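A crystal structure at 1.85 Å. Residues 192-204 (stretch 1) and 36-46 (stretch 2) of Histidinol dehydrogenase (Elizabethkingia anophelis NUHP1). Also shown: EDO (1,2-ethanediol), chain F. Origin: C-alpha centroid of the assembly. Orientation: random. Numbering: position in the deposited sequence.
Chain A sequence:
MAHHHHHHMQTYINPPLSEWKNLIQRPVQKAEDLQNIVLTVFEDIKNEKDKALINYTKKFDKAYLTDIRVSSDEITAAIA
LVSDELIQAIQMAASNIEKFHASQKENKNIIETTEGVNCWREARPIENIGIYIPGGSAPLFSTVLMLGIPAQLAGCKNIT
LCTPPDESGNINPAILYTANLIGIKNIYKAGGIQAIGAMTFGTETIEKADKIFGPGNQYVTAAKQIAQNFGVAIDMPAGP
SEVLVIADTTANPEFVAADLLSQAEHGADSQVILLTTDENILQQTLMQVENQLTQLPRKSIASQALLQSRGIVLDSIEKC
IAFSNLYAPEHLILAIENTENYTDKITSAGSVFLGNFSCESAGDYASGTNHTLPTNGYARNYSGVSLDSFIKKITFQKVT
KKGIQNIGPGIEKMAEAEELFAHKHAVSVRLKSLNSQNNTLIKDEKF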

ATOM      1  N   GLY A 192      -6.591  22.277   2.350  1.00 22.12           N
ATOM      2  CA  GLY A 192      -7.610  21.902   1.378  1.00 27.56           C
ATOM      3  C   GLY A 192      -7.055  21.278   0.104  1.00 21.66           C
ATOM      4  O   GLY A 192      -5.965  20.705   0.075  1.00 18.83           O
ATOM      5  N   ILE A 193      -7.856  21.384  -0.966  1.00 22.90           N
ATOM      6  CA  ILE A 193      -7.459  20.805  -2.249  1.00 23.11           C
ATOM      7  C   ILE A 193      -6.149  21.421  -2.728  1.00 21.49           C
ATOM      8  O   ILE A 193      -5.276  20.722  -3.261  1.00 22.27           O
ATOM      9  CB  ILE A 193      -8.574  20.980  -3.300  1.00 25.93           C
ATOM     10  CG1 ILE A 193      -9.881  20.314  -2.856  1.00 21.74           C
ATOM     11  CG2 ILE A 193      -8.138  20.368  -4.639  1.00 21.95           C
ATOM     12  CD1 ILE A 193     -11.092  20.724  -3.761  1.00 22.45           C
ATOM     13  N   GLN A 194      -5.991  22.740  -2.549  1.00 23.84           N
ATOM     14  CA  GLN A 194      -4.804  23.411  -3.069  1.00 21.29           C
ATOM     15  C   GLN A 194      -3.528  22.935  -2.381  1.00 25.64           C
ATOM     16  O   GLN A 194      -2.484  22.831  -3.037  1.00 21.97           O
ATOM     17  CB  GLN A 194      -4.958  24.943  -2.974  1.00 21.59           C
ATOM     18  CG  GLN A 194      -5.203  25.534  -1.549  1.00 22.95           C
ATOM     19  CD  GLN A 194      -6.680  25.549  -1.132  1.00 25.93           C
ATOM     20  OE1 GLN A 194      -7.521  24.893  -1.746  1.00 25.33           O
ATOM     21  NE2 GLN A 194      -6.991  26.301  -0.075  1.00 26.75           N
ATOM     22  N   ALA A 195      -3.587  22.604  -1.085  1.00 18.98           N
ATOM     23  CA  ALA A 195      -2.417  22.031  -0.426  1.00 21.65           C
ATOM     24  C   ALA A 195      -2.065  20.668  -1.009  1.00 23.29           C
ATOM     25  O   ALA A 195      -0.890  20.381  -1.271  1.00 20.07           O
ATOM     26  CB  ALA A 195      -2.643  21.915   1.086  1.00 21.40           C
ATOM     27  N   ILE A 196      -3.071  19.808  -1.205  1.00 20.56           N
ATOM     28  CA  ILE A 196      -2.814  18.496  -1.804  1.00 18.68           C
ATOM     29  C   ILE A 196      -2.231  18.664  -3.204  1.00 23.27           C
ATOM     30  O   ILE A 196      -1.311  17.936  -3.605  1.00 21.83           O
ATOM     31  CB  ILE A 196      -4.110  17.653  -1.827  1.00 23.99           C
ATOM     32  CG1 ILE A 196      -4.636  17.410  -0.407  1.00 21.23           C
ATOM     33  CG2 ILE A 196      -3.893  16.332  -2.568  1.00 23.25           C
ATOM     34  CD1 ILE A 196      -3.575  16.838   0.551  1.00 21.08           C
ATOM     35  N   GLY A 197      -2.760  19.625  -3.969  1.00 23.69           N
ATOM     36  CA  GLY A 197      -2.252  19.860  -5.313  1.00 19.82           C
ATOM     37  C   GLY A 197      -0.821  20.361  -5.303  1.00 24.54           C
ATOM     38  O   GLY A 197       0.002  19.945  -6.130  1.00 24.22           O
ATOM     39  N   ALA A 198      -0.496  21.237  -4.349  1.00 18.92           N
ATOM     40  CA  ALA A 198       0.873  21.719  -4.233  1.00 21.28           C
ATOM     41  C   ALA A 198       1.838  20.567  -3.944  1.00 18.27           C
ATOM     42  O   ALA A 198       2.933  20.506  -4.516  1.00 22.32           O
ATOM     43  CB  ALA A 198       0.956  22.792  -3.151  1.00 22.18           C
ATOM     44  N   MET A 199       1.452  19.638  -3.076  1.00 18.22           N
ATOM     45  CA  MET A 199       2.341  18.504  -2.819  1.00 20.30           C
ATOM     46  C   MET A 199       2.334  17.491  -3.952  1.00 22.59           C
ATOM     47  O   MET A 199       3.291  16.724  -4.089  1.00 24.18           O
ATOM     48  CB  MET A 199       1.975  17.827  -1.499  1.00 20.61           C
ATOM     49  CG  MET A 199       2.230  18.741  -0.283  1.00 18.90           C
ATOM     50  SD  MET A 199       1.941  17.927   1.307  1.00 23.98           S
ATOM     51  CE  MET A 199       0.152  17.828   1.348  1.00 23.67           C
ATOM     52  N   THR A 200       1.300  17.500  -4.790  1.00 20.86           N
ATOM     53  CA  THR A 200       1.231  16.572  -5.914  1.00 20.88           C
ATOM     54  C   THR A 200       2.053  17.060  -7.100  1.00 23.73           C
ATOM     55  O   THR A 200       2.773  16.274  -7.725  1.00 24.71           O
ATOM     56  CB  THR A 200      -0.233  16.371  -6.312  1.00 27.28           C
ATOM     57  OG1 THR A 200      -0.931  15.744  -5.230  1.00 22.53           O
ATOM     58  CG2 THR A 200      -0.371  15.538  -7.600  1.00 28.49           C
ATOM     59  N   PHE A 201       1.973  18.346  -7.426  1.00 20.99           N
ATOM     60  CA  PHE A 201       2.653  18.856  -8.609  1.00 25.49           C
ATOM     61  C   PHE A 201       3.880  19.690  -8.285  1.00 28.98           C
ATOM     62  O   PHE A 201       4.740  19.855  -9.156  1.00 26.39           O
ATOM     63  CB  PHE A 201       1.685  19.692  -9.470  1.00 27.82           C
ATOM     64  CG  PHE A 201       0.460  18.932  -9.893  1.00 28.98           C
ATOM     65  CD1 PHE A 201       0.512  18.050 -10.966  1.00 35.11           C
ATOM     66  CD2 PHE A 201      -0.734  19.063  -9.190  1.00 27.49           C
ATOM     67  CE1 PHE A 201      -0.612  17.322 -11.349  1.00 37.45           C
ATOM     68  CE2 PHE A 201      -1.861  18.334  -9.564  1.00 29.87           C
ATOM     69  CZ  PHE A 201      -1.800  17.465 -10.642  1.00 29.65           C
ATOM     70  N   GLY A 202       3.992  20.193  -7.059  1.00 25.54           N
ATOM     71  CA  GLY A 202       5.087  21.076  -6.696  1.00 23.10           C
ATOM     72  C   GLY A 202       4.821  22.509  -7.107  1.00 28.58           C
ATOM     73  O   GLY A 202       4.127  22.752  -8.095  1.00 26.34           O
ATOM     74  N   THR A 203       5.338  23.465  -6.348  1.00 21.79           N
ATOM     75  CA  THR A 203       5.337  24.872  -6.732  1.00 27.67           C
ATOM     76  C   THR A 203       6.745  25.414  -6.538  1.00 32.01           C
ATOM     77  O   THR A 203       7.671  24.672  -6.191  1.00 31.75           O
ATOM     78  CB  THR A 203       4.331  25.695  -5.916  1.00 32.78           C
ATOM     79  OG1 THR A 203       4.768  25.771  -4.551  1.00 29.88           O
ATOM     80  CG2 THR A 203       2.931  25.071  -5.967  1.00 31.92           C
ATOM     81  N   GLU A 204       6.906  26.723  -6.752  1.00 30.53           N
ATOM     82  CA  GLU A 204       8.198  27.345  -6.493  1.00 28.91           C
ATOM     83  C   GLU A 204       8.635  27.146  -5.046  1.00 34.50           C
ATOM     84  O   GLU A 204       9.828  26.978  -4.779  1.00 36.05           O
ATOM     85  CB  GLU A 204       8.151  28.834  -6.828  1.00 32.98           C
ATOM     86  CG  GLU A 204       7.809  29.145  -8.273  1.00 37.91           C
ATOM     87  CD  GLU A 204       6.349  29.509  -8.455  1.00 35.91           C
ATOM     88  OE1 GLU A 204       5.534  29.111  -7.598  1.00 32.08           O
ATOM     89  OE2 GLU A 204       6.020  30.193  -9.449  1.00 35.63           O
TER
HETATM   90  C1  EDO F 505     -10.365  20.924 -15.877  1.00 54.25           C
HETATM   91  O1  EDO F 505     -10.056  19.595 -16.310  1.00 64.32           O
HETATM   92  C2  EDO F 505     -11.379  20.825 -14.747  1.00 44.76           C
HETATM   93  O2  EDO F 505     -12.209  19.684 -15.005  1.00 48.83           O
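Stretch 2, residues 36-46: NIVLTVFEDIK

Residues 36–46 are helical throughout, part of a helix that runs on in both directions, and they pack across the helix that ends at Phe201. The two axes approach to 9.0 Å and cross at −52°, with their N-to-C directions pointing broadly the same way. Ile193 therefore lies near Val38 and Phe201 near Lys46, while the backbones come closest at Gly197 and Phe42, whose CA atoms are 5.4 Å apart.

Glycine suits this crossing. A CB on Gly197 would point at the second helix and lie only 3.0 Å from Phe42 CD2 and 3.3 Å from Ile45 CG1. Without one, Phe42 CE2 rests 3.5 Å from Gly197 CA, and Ile45 CG2 reaches to 3.6 Å from Gly197 O.

No hydrogen bond joins the helices directly; the contact is made by interlocking side chains. Phe42 leaves its backbone sideways, but chi1 near −77° (m) brings its ring in among Ile193, Ile196, Gly197 and Phe201. Ile45 points toward the first helix and, with both chi angles m, fills a hollow formed by Gln194, Gly197, Ala198 and Phe201. Its beta-branched shape spans that hollow: CD1 lies 3.7 Å from Gln194 O, while CG2 is 4.3 Å from Phe201 CD2. In the reverse direction, Ile193 adopts m,t, an extended form that carries its CD1 to 3.7 Å from Ile37 CG2 and 3.9 Å from Val38 CG2. Its other branch turns to Val41, with Ile193 CG2 3.6 Å from Val41 CB. Val41, compact and in the t rotamer, also places its CG1 3.8 Å from Gln194 CA, close to the backbone.

At the end of the first helix, Phe201 (chi1 m) directs its edge toward the face of Phe42 in an offset edge-to-face pair. The ring centroids are 5.3 Å apart and the planes meet at 73°; Phe201 CE2 approaches Phe42 CG to 3.5 Å. Over one face of Phe201 lies the aliphatic part of Lys46, its CE 4.0 Å from the ring centroid in a CH-pi contact. A lysine suits this exposed margin because its methylenes can cover an aromatic ring while the ammonium group remains at the surface. Its chi1, −137°, falls between the usual wells.

Gly202 then leaves the helix with positive phi, where a CB would jam against the preceding carbonyl oxygen. One water links the segments here, donating to Ile45 O at 2.9 Å and to Gly202 O at 2.7 Å from its own oxygen.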

ATOM      1  N   ASN A  36     -14.607  17.386 -10.788  1.00 24.66           N
ATOM      2  CA  ASN A  36     -14.368  18.602 -11.559  1.00 30.71           C
ATOM      3  C   ASN A  36     -13.817  19.697 -10.661  1.00 29.21           C
ATOM      4  O   ASN A  36     -12.947  20.474 -11.075  1.00 30.15           O
ATOM      5  CB  ASN A  36     -15.653  19.062 -12.251  1.00 34.93           C
ATOM      6  CG  ASN A  36     -15.466  20.370 -13.011  1.00 56.11           C
ATOM      7  OD1 ASN A  36     -14.954  20.383 -14.132  1.00 71.21           O
ATOM      8  ND2 ASN A  36     -15.878  21.478 -12.399  1.00 59.47           N
ATOM      9  N   ILE A  37     -14.299  19.750  -9.422  1.00 28.93           N
ATOM     10  CA  ILE A  37     -13.843  20.762  -8.476  1.00 35.74           C
ATOM     11  C   ILE A  37     -12.360  20.583  -8.188  1.00 33.58           C
ATOM     12  O   ILE A  37     -11.584  21.543  -8.230  1.00 28.66           O
ATOM     13  CB  ILE A  37     -14.698  20.702  -7.200  1.00 31.93           C
ATOM     14  CG1 ILE A  37     -16.067  21.343  -7.472  1.00 37.18           C
ATOM     15  CG2 ILE A  37     -13.990  21.346  -6.035  1.00 35.10           C
ATOM     16  CD1 ILE A  37     -17.184  20.799  -6.606  1.00 42.45           C
ATOM     17  N   VAL A  38     -11.940  19.334  -7.949  1.00 22.85           N
ATOM     18  CA  VAL A  38     -10.535  19.040  -7.659  1.00 23.36           C
ATOM     19  C   VAL A  38      -9.661  19.298  -8.885  1.00 20.65           C
ATOM     20  O   VAL A  38      -8.586  19.902  -8.787  1.00 22.02           O
ATOM     21  CB  VAL A  38     -10.393  17.586  -7.173  1.00 22.03           C
ATOM     22  CG1 VAL A  38      -8.937  17.183  -7.154  1.00 21.50           C
ATOM     23  CG2 VAL A  38     -11.009  17.432  -5.776  1.00 26.77           C
ATOM     24  N   LEU A  39     -10.083  18.795 -10.047  1.00 22.29           N
ATOM     25  CA  LEU A  39      -9.269  18.945 -11.249  1.00 23.24           C
ATOM     26  C   LEU A  39      -9.056  20.417 -11.596  1.00 29.27           C
ATOM     27  O   LEU A  39      -7.983  20.800 -12.078  1.00 24.68           O
ATOM     28  CB  LEU A  39      -9.923  18.197 -12.419  1.00 25.49           C
ATOM     29  CG  LEU A  39      -9.831  16.661 -12.372  1.00 25.56           C
ATOM     30  CD1 LEU A  39     -10.488  16.068 -13.618  1.00 33.63           C
ATOM     31  CD2 LEU A  39      -8.382  16.225 -12.258  1.00 27.35           C
ATOM     32  N   THR A  40     -10.066  21.257 -11.360  1.00 23.95           N
ATOM     33  CA  THR A  40      -9.908  22.692 -11.603  1.00 26.64           C
ATOM     34  C   THR A  40      -8.836  23.294 -10.694  1.00 24.79           C
ATOM     35  O   THR A  40      -7.993  24.074 -11.154  1.00 26.09           O
ATOM     36  CB  THR A  40     -11.241  23.412 -11.411  1.00 30.82           C
ATOM     37  OG1 THR A  40     -12.183  22.923 -12.370  1.00 30.56           O
ATOM     38  CG2 THR A  40     -11.083  24.923 -11.607  1.00 32.00           C
ATOM     39  N   VAL A  41      -8.855  22.949  -9.402  1.00 21.99           N
ATOM     40  CA  VAL A  41      -7.812  23.446  -8.502  1.00 21.23           C
ATOM     41  C   VAL A  41      -6.445  22.940  -8.941  1.00 21.92           C
ATOM     42  O   VAL A  41      -5.458  23.689  -8.948  1.00 24.13           O
ATOM     43  CB  VAL A  41      -8.107  23.038  -7.046  1.00 21.98           C
ATOM     44  CG1 VAL A  41      -7.002  23.565  -6.115  1.00 21.53           C
ATOM     45  CG2 VAL A  41      -9.469  23.554  -6.608  1.00 22.64           C
ATOM     46  N   PHE A  42      -6.361  21.655  -9.294  1.00 22.10           N
ATOM     47  CA  PHE A  42      -5.089  21.088  -9.740  1.00 20.40           C
ATOM     48  C   PHE A  42      -4.559  21.812 -10.980  1.00 22.94           C
ATOM     49  O   PHE A  42      -3.351  22.055 -11.095  1.00 25.81           O
ATOM     50  CB  PHE A  42      -5.252  19.584 -10.017  1.00 20.09           C
ATOM     51  CG  PHE A  42      -5.281  18.714  -8.764  1.00 20.85           C
ATOM     52  CD1 PHE A  42      -5.271  17.332  -8.876  1.00 21.17           C
ATOM     53  CD2 PHE A  42      -5.315  19.276  -7.487  1.00 22.53           C
ATOM     54  CE1 PHE A  42      -5.299  16.518  -7.742  1.00 22.94           C
ATOM     55  CE2 PHE A  42      -5.335  18.477  -6.349  1.00 24.89           C
ATOM     56  CZ  PHE A  42      -5.318  17.080  -6.481  1.00 26.02           C
ATOM     57  N   GLU A  43      -5.445  22.151 -11.925  1.00 24.92           N
ATOM     58  CA  GLU A  43      -5.016  22.895 -13.109  1.00 24.18           C
ATOM     59  C   GLU A  43      -4.452  24.260 -12.724  1.00 28.30           C
ATOM     60  O   GLU A  43      -3.423  24.691 -13.261  1.00 26.93           O
ATOM     61  CB  GLU A  43      -6.190  23.054 -14.078  1.00 30.21           C
ATOM     62  N   ASP A  44      -5.117  24.950 -11.788  1.00 26.69           N
ATOM     63  CA  ASP A  44      -4.617  26.228 -11.289  1.00 25.85           C
ATOM     64  C   ASP A  44      -3.262  26.069 -10.600  1.00 28.88           C
ATOM     65  O   ASP A  44      -2.371  26.912 -10.769  1.00 26.84           O
ATOM     66  CB  ASP A  44      -5.635  26.845 -10.328  1.00 25.40           C
ATOM     67  CG  ASP A  44      -6.854  27.428 -11.041  1.00 36.48           C
ATOM     68  OD1 ASP A  44      -6.760  27.739 -12.244  1.00 33.55           O
ATOM     69  OD2 ASP A  44      -7.908  27.587 -10.386  1.00 31.73           O
ATOM     70  N   ILE A  45      -3.083  25.003  -9.807  1.00 23.83           N
ATOM     71  CA  ILE A  45      -1.788  24.785  -9.155  1.00 25.89           C
ATOM     72  C   ILE A  45      -0.711  24.520 -10.200  1.00 28.02           C
ATOM     73  O   ILE A  45       0.414  25.016 -10.096  1.00 25.99           O
ATOM     74  CB  ILE A  45      -1.869  23.623  -8.139  1.00 24.56           C
ATOM     75  CG1 ILE A  45      -2.700  24.005  -6.910  1.00 22.23           C
ATOM     76  CG2 ILE A  45      -0.448  23.132  -7.729  1.00 25.59           C
ATOM     77  CD1 ILE A  45      -2.050  25.054  -5.994  1.00 26.45           C
ATOM     78  N   LYS A  46      -1.041  23.722 -11.218  1.00 28.35           N
ATOM     79  CA  LYS A  46      -0.089  23.443 -12.294  1.00 33.72           C
ATOM     80  C   LYS A  46       0.295  24.706 -13.055  1.00 33.66           C
ATOM     81  O   LYS A  46       1.467  24.892 -13.409  1.00 32.49           O
ATOM     82  CB  LYS A  46      -0.688  22.421 -13.258  1.00 37.15           C
ATOM     83  CG  LYS A  46       0.259  21.341 -13.716  1.00 53.68           C
ATOM     84  CD  LYS A  46      -0.512  20.296 -14.511  1.00 57.99           C
ATOM     85  CE  LYS A  46      -1.768  19.866 -13.755  1.00 57.02           C
ATOM     86  NZ  LYS A  46      -2.715  19.076 -14.595  1.00 60.84           N
TER
HETATM   87  O   HOH W   1       2.636  23.119 -10.315  1.00 32.60           O